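Long-range contacts in lysosome-associated membrane glycoprotein 2 (Mus musculus, PDB 5GV3), which takes part in lysosome biogenesis, autophagy and the control of lysosomal pH, inhibiting the proton channel TMEM175, and is represented here by its first, membrane-distal lumenal domain: residues A[24-29]-A[97-102]; A[79-84]-A[143-148]; A[122-127]-A[158-163]. All blocks are in the same frame, centred on the assembly; numbering follows the deposited sequence.

In the fold
Three contacts show how a helix-free lumenal domain built from two beta sheets is held together. Interactions 2 and 3 lie side by side, their centres 11 Å apart, because strands 122-125 and 136-146 are neighbours: Phe123 N meets Leu145 O at 2.6 Å, a probable hydrogen bond. Interaction 3 extends that sheet to strand 158-160 and seals it with a disulfide, whereas interaction 2 runs from the same sheet to the four-stranded one. Interaction 1 sits beyond the chain's centre, about 34 Å from interaction 2 and 35 Å from interaction 3, centre to centre, where an N-linked sugar borders strand 11-28. That strand pairs with 136-146, so all three contacts reach one sheet.

Interaction 1: residues A[24-29]-A[97-102]; sequences ITYETT and VFPGAV. With NAG (2-acetamido-2-deoxy-beta-D-glucopyranose), chain P.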
# COMPACT_ATOMS: atom_id res chain seq x y z
N ILE A 24 -2.64 3.09 14.14
CA ILE A 24 -3.31 4.39 14.14
C ILE A 24 -3.66 4.87 15.54
O ILE A 24 -4.27 4.14 16.33
CB ILE A 24 -4.61 4.35 13.30
CG1 ILE A 24 -4.30 3.88 11.88
CG2 ILE A 24 -5.29 5.74 13.30
CD1 ILE A 24 -5.53 3.68 11.03
N THR A 25 -3.25 6.10 15.85
CA THR A 25 -3.65 6.75 17.10
C THR A 25 -4.75 7.74 16.80
O THR A 25 -4.60 8.61 15.95
CB THR A 25 -2.47 7.47 17.78
OG1 THR A 25 -1.39 6.55 17.98
CG2 THR A 25 -2.90 8.05 19.13
N TYR A 26 -5.87 7.63 17.51
CA TYR A 26 -6.97 8.57 17.34
C TYR A 26 -7.47 9.09 18.68
O TYR A 26 -7.30 8.44 19.71
CB TYR A 26 -8.11 7.91 16.56
CG TYR A 26 -8.71 6.69 17.23
CD1 TYR A 26 -8.10 5.45 17.12
CD2 TYR A 26 -9.90 6.78 17.92
CE1 TYR A 26 -8.64 4.33 17.72
CE2 TYR A 26 -10.46 5.66 18.52
CZ TYR A 26 -9.83 4.44 18.42
OH TYR A 26 -10.38 3.33 19.02
N GLU A 27 -8.11 10.26 18.66
CA GLU A 27 -8.59 10.86 19.90
C GLU A 27 -9.86 10.19 20.40
O GLU A 27 -10.79 9.92 19.64
CB GLU A 27 -8.84 12.37 19.71
CG GLU A 27 -9.35 13.05 20.97
CD GLU A 27 -9.59 14.54 20.80
OE1 GLU A 27 -9.36 15.07 19.69
OE2 GLU A 27 -10.00 15.19 21.79
N THR A 28 -9.84 9.88 21.69
CA THR A 28 -10.96 9.27 22.41
C THR A 28 -11.50 10.21 23.50
O THR A 28 -10.92 11.27 23.75
CB THR A 28 -10.55 7.91 22.99
OG1 THR A 28 -9.29 8.05 23.66
CG2 THR A 28 -10.36 6.92 21.87
N THR A 29 -12.61 9.83 24.13
CA THR A 29 -13.33 10.70 25.07
C THR A 29 -12.56 11.11 26.34
O THR A 29 -11.65 10.41 26.80
CB THR A 29 -14.65 10.03 25.52
OG1 THR A 29 -15.43 10.98 26.26
CG2 THR A 29 -14.37 8.80 26.38
N VAL A 97 -13.71 -0.68 14.29
CA VAL A 97 -12.26 -0.68 14.48
C VAL A 97 -11.81 0.55 15.28
O VAL A 97 -10.76 0.52 15.92
CB VAL A 97 -11.52 -0.76 13.12
CG1 VAL A 97 -11.94 0.36 12.24
CG2 VAL A 97 -10.00 -0.78 13.30
N PHE A 98 -12.61 1.62 15.25
CA PHE A 98 -12.28 2.81 16.04
C PHE A 98 -13.34 3.13 17.11
O PHE A 98 -14.04 4.14 17.01
CB PHE A 98 -12.10 4.03 15.13
CG PHE A 98 -11.07 3.84 14.04
CD1 PHE A 98 -9.72 3.85 14.33
CD2 PHE A 98 -11.46 3.67 12.73
CE1 PHE A 98 -8.78 3.67 13.34
CE2 PHE A 98 -10.52 3.49 11.72
CZ PHE A 98 -9.18 3.49 12.03
N PRO A 99 -13.46 2.26 18.13
CA PRO A 99 -14.47 2.50 19.17
C PRO A 99 -14.09 3.66 20.09
O PRO A 99 -12.95 3.70 20.57
CB PRO A 99 -14.51 1.18 19.93
CG PRO A 99 -13.13 0.64 19.79
CD PRO A 99 -12.66 1.06 18.42
N GLY A 100 -15.03 4.56 20.36
CA GLY A 100 -14.78 5.64 21.29
C GLY A 100 -14.13 6.86 20.65
O GLY A 100 -13.63 7.74 21.35
N ALA A 101 -14.10 6.88 19.32
CA ALA A 101 -13.49 8.00 18.60
C ALA A 101 -14.30 9.28 18.76
O ALA A 101 -15.53 9.28 18.66
CB ALA A 101 -13.35 7.66 17.13
N VAL A 102 -13.60 10.39 18.97
CA VAL A 102 -14.23 11.69 19.07
C VAL A 102 -14.45 12.28 17.68
O VAL A 102 -15.53 12.80 17.37
CB VAL A 102 -13.40 12.63 19.95
CG1 VAL A 102 -13.89 14.06 19.81
CG2 VAL A 102 -13.48 12.17 21.40
C1 NAG P . -4.74 12.91 21.44
C2 NAG P . -4.92 13.36 19.99
C3 NAG P . -4.93 14.89 19.90
C4 NAG P . -5.94 15.48 20.87
C5 NAG P . -5.66 14.98 22.27
C6 NAG P . -6.65 15.48 23.30
C7 NAG P . -4.02 11.70 18.42
C8 NAG P . -2.83 11.31 17.60
N2 NAG P . -3.87 12.82 19.15
O3 NAG P . -5.26 15.26 18.57
O4 NAG P . -5.85 16.90 20.85
O5 NAG P . -5.74 13.54 22.29
O6 NAG P . -6.64 14.65 24.45
O7 NAG P . -5.05 11.05 18.42
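Tyr26 presents one ring face to Phe98, whose CD1 lies 3.5 Å above the plane and toward the rim. The rings form a T-shaped pair, planes at 85°, with the edge of Phe98 directed at the tyrosine; CB of Phe98 also sits over that face in a CH-pi contact. At the in-plane edge of Tyr26 is Pro99 O, while Ala101 CB comes obliquely to CD2 at 3.6 Å. The Phe98 rim also receives Ile24, whose CD1 is 3.8 Å from CZ. Strand 32-39 contributes Ile36, which touches Phe98.

CG of Tyr26 lies between the backbone N and the carbonyl carbon (chi1 61°). The hydroxyl end of the ring meets the type II turn of residues 98-101, where OH donates to Pro99 O at 3.0 Å, from above the carbonyl plane. Gly100 takes the third position of the turn, with a positive phi. Farther along, Val102 N bonds to Glu27 O at 2.9 Å and nearly straight, 165° at the hydrogen. An N-acetylglucosamine borders the strand, its C4 3.6 Å from Glu27 OE1. The chemistry implies a loop fixed to strand 11-28 by aromatic packing and two hydrogen bonds, both accepted by backbone carbonyls.

Interaction 2: residues A[79-84]-A[143-148]; sequences SHYSIH and IHLQAF
Tyr81 loses the most surface here, its ring meeting both Ala147 and Phe148 while its hydroxyl reaches the backbone of the second segment. A chi1 of 75° sets CG between the backbone N and the carbonyl carbon, and the ring beyond it lies against Ala147 and Phe148. Ala147 N points its hydrogen at Tyr81 OH, 3.2 Å away and almost straight at 174°. The phenol oxygen is thus an acceptor for the main-chain N-H of Ala147. The methyl of the same alanine lies over the tyrosine face as a CH-pi contact, CB 3.6 Å from CE1, so one residue meets both the ring and its hydroxyl.

Leu145 covers a separate patch. Its CD2 meets CD1 of Ile83 tip to tip at 3.7 Å, two branched aliphatic ends reaching toward each other from the two strands. Phe74 of strand 68-76 touches both side chains and extends this apolar cluster.

Phe148 adds the second aromatic ring. Its edge is turned toward the face of Tyr81 in an offset edge-to-face pair, planes at 70°, and its CE2 rests 3.7 Å from Tyr81 CB.

Between the strands no backbone pairing occurs: their axes pass 10.7 Å apart, and the gap is bridged by side chains together with the bond from Ala147 N. One strand belongs to the four-stranded antiparallel sheet and the other to the mixed sheet, two sheets packed through a buried apolar layer, as in the beta-prism fold of LAMP-family lumenal domains.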
# COMPACT_ATOMS: atom_id res chain seq x y z
N SER A 79 12.33 7.62 -13.98
CA SER A 79 13.68 7.00 -14.02
C SER A 79 13.93 5.68 -13.24
O SER A 79 14.66 5.71 -12.26
CB SER A 79 14.74 8.01 -13.55
OG SER A 79 14.52 8.48 -12.22
N HIS A 80 13.43 4.52 -13.69
CA HIS A 80 12.48 4.37 -14.80
C HIS A 80 11.01 4.08 -14.46
O HIS A 80 10.18 4.09 -15.36
CB HIS A 80 12.97 3.30 -15.77
CG HIS A 80 13.72 3.86 -16.93
ND1 HIS A 80 13.08 4.24 -18.10
CD2 HIS A 80 15.02 4.17 -17.10
CE1 HIS A 80 13.97 4.72 -18.94
NE2 HIS A 80 15.16 4.69 -18.36
N TYR A 81 10.68 3.76 -13.22
CA TYR A 81 9.31 4.02 -12.80
C TYR A 81 9.32 4.31 -11.32
O TYR A 81 10.13 3.76 -10.57
CB TYR A 81 8.32 2.89 -13.17
CG TYR A 81 8.33 1.59 -12.38
CD1 TYR A 81 7.59 1.46 -11.21
CD2 TYR A 81 8.99 0.47 -12.85
CE1 TYR A 81 7.56 0.27 -10.50
CE2 TYR A 81 8.96 -0.73 -12.15
CZ TYR A 81 8.25 -0.82 -10.98
OH TYR A 81 8.22 -2.01 -10.29
N SER A 82 8.45 5.22 -10.91
CA SER A 82 8.41 5.65 -9.52
C SER A 82 7.24 5.06 -8.78
O SER A 82 6.15 4.91 -9.34
CB SER A 82 8.37 7.18 -9.43
OG SER A 82 7.29 7.71 -10.19
N ILE A 83 7.49 4.72 -7.52
CA ILE A 83 6.46 4.32 -6.59
C ILE A 83 6.19 5.54 -5.74
O ILE A 83 7.07 6.02 -5.03
CB ILE A 83 6.88 3.13 -5.72
CG1 ILE A 83 7.24 1.93 -6.59
CG2 ILE A 83 5.78 2.76 -4.76
CD1 ILE A 83 7.87 0.82 -5.82
N HIS A 84 4.98 6.07 -5.84
CA HIS A 84 4.71 7.43 -5.41
C HIS A 84 3.27 7.56 -4.87
O HIS A 84 2.43 6.70 -5.11
CB HIS A 84 5.01 8.36 -6.59
CG HIS A 84 4.62 9.79 -6.37
ND1 HIS A 84 4.96 10.49 -5.24
CD2 HIS A 84 3.95 10.65 -7.17
CE1 HIS A 84 4.49 11.73 -5.34
NE2 HIS A 84 3.85 11.84 -6.48
N ILE A 143 7.53 -8.03 0.19
CA ILE A 143 7.18 -7.36 -1.06
C ILE A 143 7.81 -8.02 -2.28
O ILE A 143 9.02 -8.18 -2.34
CB ILE A 143 7.62 -5.88 -1.03
CG1 ILE A 143 6.97 -5.15 0.15
CG2 ILE A 143 7.30 -5.19 -2.36
CD1 ILE A 143 7.59 -3.79 0.46
N HIS A 144 6.96 -8.42 -3.22
CA HIS A 144 7.41 -8.81 -4.55
C HIS A 144 6.61 -7.98 -5.55
O HIS A 144 5.41 -8.19 -5.69
CB HIS A 144 7.21 -10.31 -4.79
CG HIS A 144 8.07 -11.17 -3.92
ND1 HIS A 144 7.74 -11.43 -2.60
CD2 HIS A 144 9.26 -11.77 -4.14
CE1 HIS A 144 8.68 -12.19 -2.06
NE2 HIS A 144 9.61 -12.41 -2.97
N LEU A 145 7.27 -7.06 -6.23
CA LEU A 145 6.53 -6.10 -7.04
C LEU A 145 7.11 -5.87 -8.43
O LEU A 145 8.32 -5.78 -8.60
CB LEU A 145 6.47 -4.76 -6.30
CG LEU A 145 5.90 -3.56 -7.04
CD1 LEU A 145 4.45 -3.80 -7.42
CD2 LEU A 145 6.01 -2.32 -6.18
N GLN A 146 6.22 -5.81 -9.42
CA GLN A 146 6.60 -5.29 -10.74
C GLN A 146 5.43 -4.58 -11.40
O GLN A 146 4.39 -5.18 -11.70
CB GLN A 146 7.12 -6.39 -11.66
CG GLN A 146 7.63 -5.81 -12.99
CD GLN A 146 8.17 -6.85 -13.96
OE1 GLN A 146 7.98 -8.05 -13.78
NE2 GLN A 146 8.86 -6.38 -14.99
N ALA A 147 5.58 -3.28 -11.59
CA ALA A 147 4.65 -2.50 -12.39
C ALA A 147 5.15 -2.49 -13.83
O ALA A 147 6.33 -2.74 -14.08
CB ALA A 147 4.52 -1.10 -11.85
N PHE A 148 4.23 -2.23 -14.75
CA PHE A 148 4.56 -2.14 -16.17
C PHE A 148 5.29 -3.39 -16.62
O PHE A 148 6.46 -3.35 -16.99
CB PHE A 148 5.39 -0.88 -16.45
CG PHE A 148 4.81 0.37 -15.84
CD1 PHE A 148 3.70 0.98 -16.40
CD2 PHE A 148 5.36 0.93 -14.70
CE1 PHE A 148 3.15 2.12 -15.83
CE2 PHE A 148 4.83 2.07 -14.12
CZ PHE A 148 3.72 2.67 -14.69

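Interaction 3: residues A[122-127]-A[158-163]; sequences IFKCNS and EQVCEE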
# COMPACT_ATOMS: atom_id res chain seq x y z
N ILE A 122 11.85 -7.40 -11.13
CA ILE A 122 10.90 -7.50 -10.04
C ILE A 122 11.55 -6.95 -8.78
O ILE A 122 12.69 -7.31 -8.46
CB ILE A 122 10.39 -8.95 -9.81
CG1 ILE A 122 9.46 -9.01 -8.59
CG2 ILE A 122 11.55 -9.92 -9.65
CD1 ILE A 122 8.43 -10.11 -8.66
N PHE A 123 10.87 -6.03 -8.11
CA PHE A 123 11.41 -5.46 -6.89
C PHE A 123 11.09 -6.36 -5.71
O PHE A 123 9.94 -6.75 -5.51
CB PHE A 123 10.87 -4.05 -6.66
CG PHE A 123 11.35 -3.43 -5.39
CD1 PHE A 123 12.65 -2.98 -5.27
CD2 PHE A 123 10.50 -3.32 -4.29
CE1 PHE A 123 13.10 -2.42 -4.09
CE2 PHE A 123 10.95 -2.75 -3.11
CZ PHE A 123 12.26 -2.31 -3.01
N LYS A 124 12.10 -6.71 -4.93
CA LYS A 124 11.89 -7.63 -3.83
C LYS A 124 12.39 -7.04 -2.53
O LYS A 124 13.50 -6.50 -2.46
CB LYS A 124 12.59 -8.98 -4.09
CG LYS A 124 12.20 -10.05 -3.07
CD LYS A 124 13.30 -11.08 -2.80
CE LYS A 124 14.36 -10.52 -1.87
NZ LYS A 124 15.10 -11.60 -1.16
N CYS A 125 11.56 -7.14 -1.50
CA CYS A 125 11.93 -6.73 -0.16
C CYS A 125 11.02 -7.46 0.82
O CYS A 125 9.97 -6.93 1.19
CB CYS A 125 11.81 -5.20 -0.02
SG CYS A 125 12.59 -4.47 1.46
N ASN A 126 11.40 -8.66 1.24
CA ASN A 126 10.60 -9.40 2.20
C ASN A 126 10.72 -8.68 3.59
O ASN A 126 9.86 -8.86 4.44
CB ASN A 126 10.94 -10.95 2.21
CG ASN A 126 10.05 -11.82 1.16
OD1 ASN A 126 9.02 -11.40 0.65
ND2 ASN A 126 10.47 -13.05 0.89
N SER A 127 11.76 -7.85 3.80
CA SER A 127 11.95 -7.05 5.05
C SER A 127 10.91 -5.94 5.34
O SER A 127 10.28 -5.39 4.43
CB SER A 127 13.33 -6.37 5.08
OG SER A 127 14.37 -7.28 4.80
N GLU A 158 15.94 -9.81 -10.54
CA GLU A 158 15.52 -9.21 -9.26
C GLU A 158 16.27 -7.92 -8.92
O GLU A 158 17.47 -7.79 -9.19
CB GLU A 158 15.73 -10.20 -8.08
CG GLU A 158 17.23 -10.56 -7.82
CD GLU A 158 17.54 -11.50 -6.62
OE1 GLU A 158 16.68 -11.93 -5.82
OE2 GLU A 158 18.73 -11.78 -6.43
N GLN A 159 15.56 -6.94 -8.37
CA GLN A 159 16.26 -5.87 -7.67
C GLN A 159 15.86 -5.92 -6.21
O GLN A 159 14.69 -5.77 -5.85
CB GLN A 159 15.97 -4.49 -8.25
CG GLN A 159 16.48 -3.40 -7.33
CD GLN A 159 16.55 -2.06 -7.99
OE1 GLN A 159 17.19 -1.91 -9.03
NE2 GLN A 159 15.89 -1.07 -7.40
N VAL A 160 16.85 -6.15 -5.36
CA VAL A 160 16.60 -6.36 -3.95
C VAL A 160 16.83 -5.08 -3.15
O VAL A 160 17.82 -4.38 -3.37
CB VAL A 160 17.48 -7.49 -3.42
CG1 VAL A 160 17.15 -7.77 -1.97
CG2 VAL A 160 17.26 -8.74 -4.25
N CYS A 161 15.91 -4.77 -2.24
CA CYS A 161 16.07 -3.60 -1.38
C CYS A 161 17.32 -3.77 -0.53
O CYS A 161 17.76 -4.90 -0.27
CB CYS A 161 14.84 -3.38 -0.49
SG CYS A 161 14.48 -4.70 0.71
N GLU A 162 17.90 -2.65 -0.10
CA GLU A 162 19.12 -2.67 0.69
C GLU A 162 18.92 -3.33 2.03
O GLU A 162 19.86 -3.92 2.57
CB GLU A 162 19.65 -1.25 0.91
CG GLU A 162 18.77 -0.32 1.74
CD GLU A 162 17.62 0.33 0.96
OE1 GLU A 162 17.06 -0.33 0.05
OE2 GLU A 162 17.29 1.50 1.25
N GLU A 163 17.72 -3.23 2.59
CA GLU A 163 17.44 -3.80 3.90
C GLU A 163 17.67 -5.31 3.90
O GLU A 163 18.09 -5.88 4.90
CB GLU A 163 16.01 -3.47 4.35
CG GLU A 163 15.77 -1.99 4.70
CD GLU A 163 15.72 -1.08 3.48
OE1 GLU A 163 15.67 -1.61 2.35
OE2 GLU A 163 15.74 0.16 3.64
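Ile122 opens a short parallel beta ladder by accepting the N-H of Gln159 on its carbonyl oxygen at 2.9 Å; strands 122-125 and 158-160 are thereby joined at the border of the mixed sheet, and a disulfide closes the pairing. The Ile122 CG2 methyl adds a contact with Glu158 CA. Phe123 turns to the face it shares with Gln159. Its CG is anti to the backbone N (chi1 178°), and the ring runs past Gln159 O to bring CZ within 3.8 Å of Cys161 CB; Phe115 of the other sheet meets this ring as well.

Lys124 continues the alternating bonds in both directions: its N donates to Gln159 O at 2.9 Å, and its O receives Cys161 N at 3.0 Å. On the side shared by Ile122 and Glu158, its aliphatic chain lies alongside Val160, pointing the same way, with CE 3.9 Å from CG1. The ammonium group has a long, weak ion pair with Asp164.

Next comes Cys125, covalently tied to Cys161 where the ladder ends, the SG atoms of the two residues 2.0 Å apart and the torsion about the S-S bond 79°. Past it, Ser127 sets CB 4.0 Å from Glu163 CB.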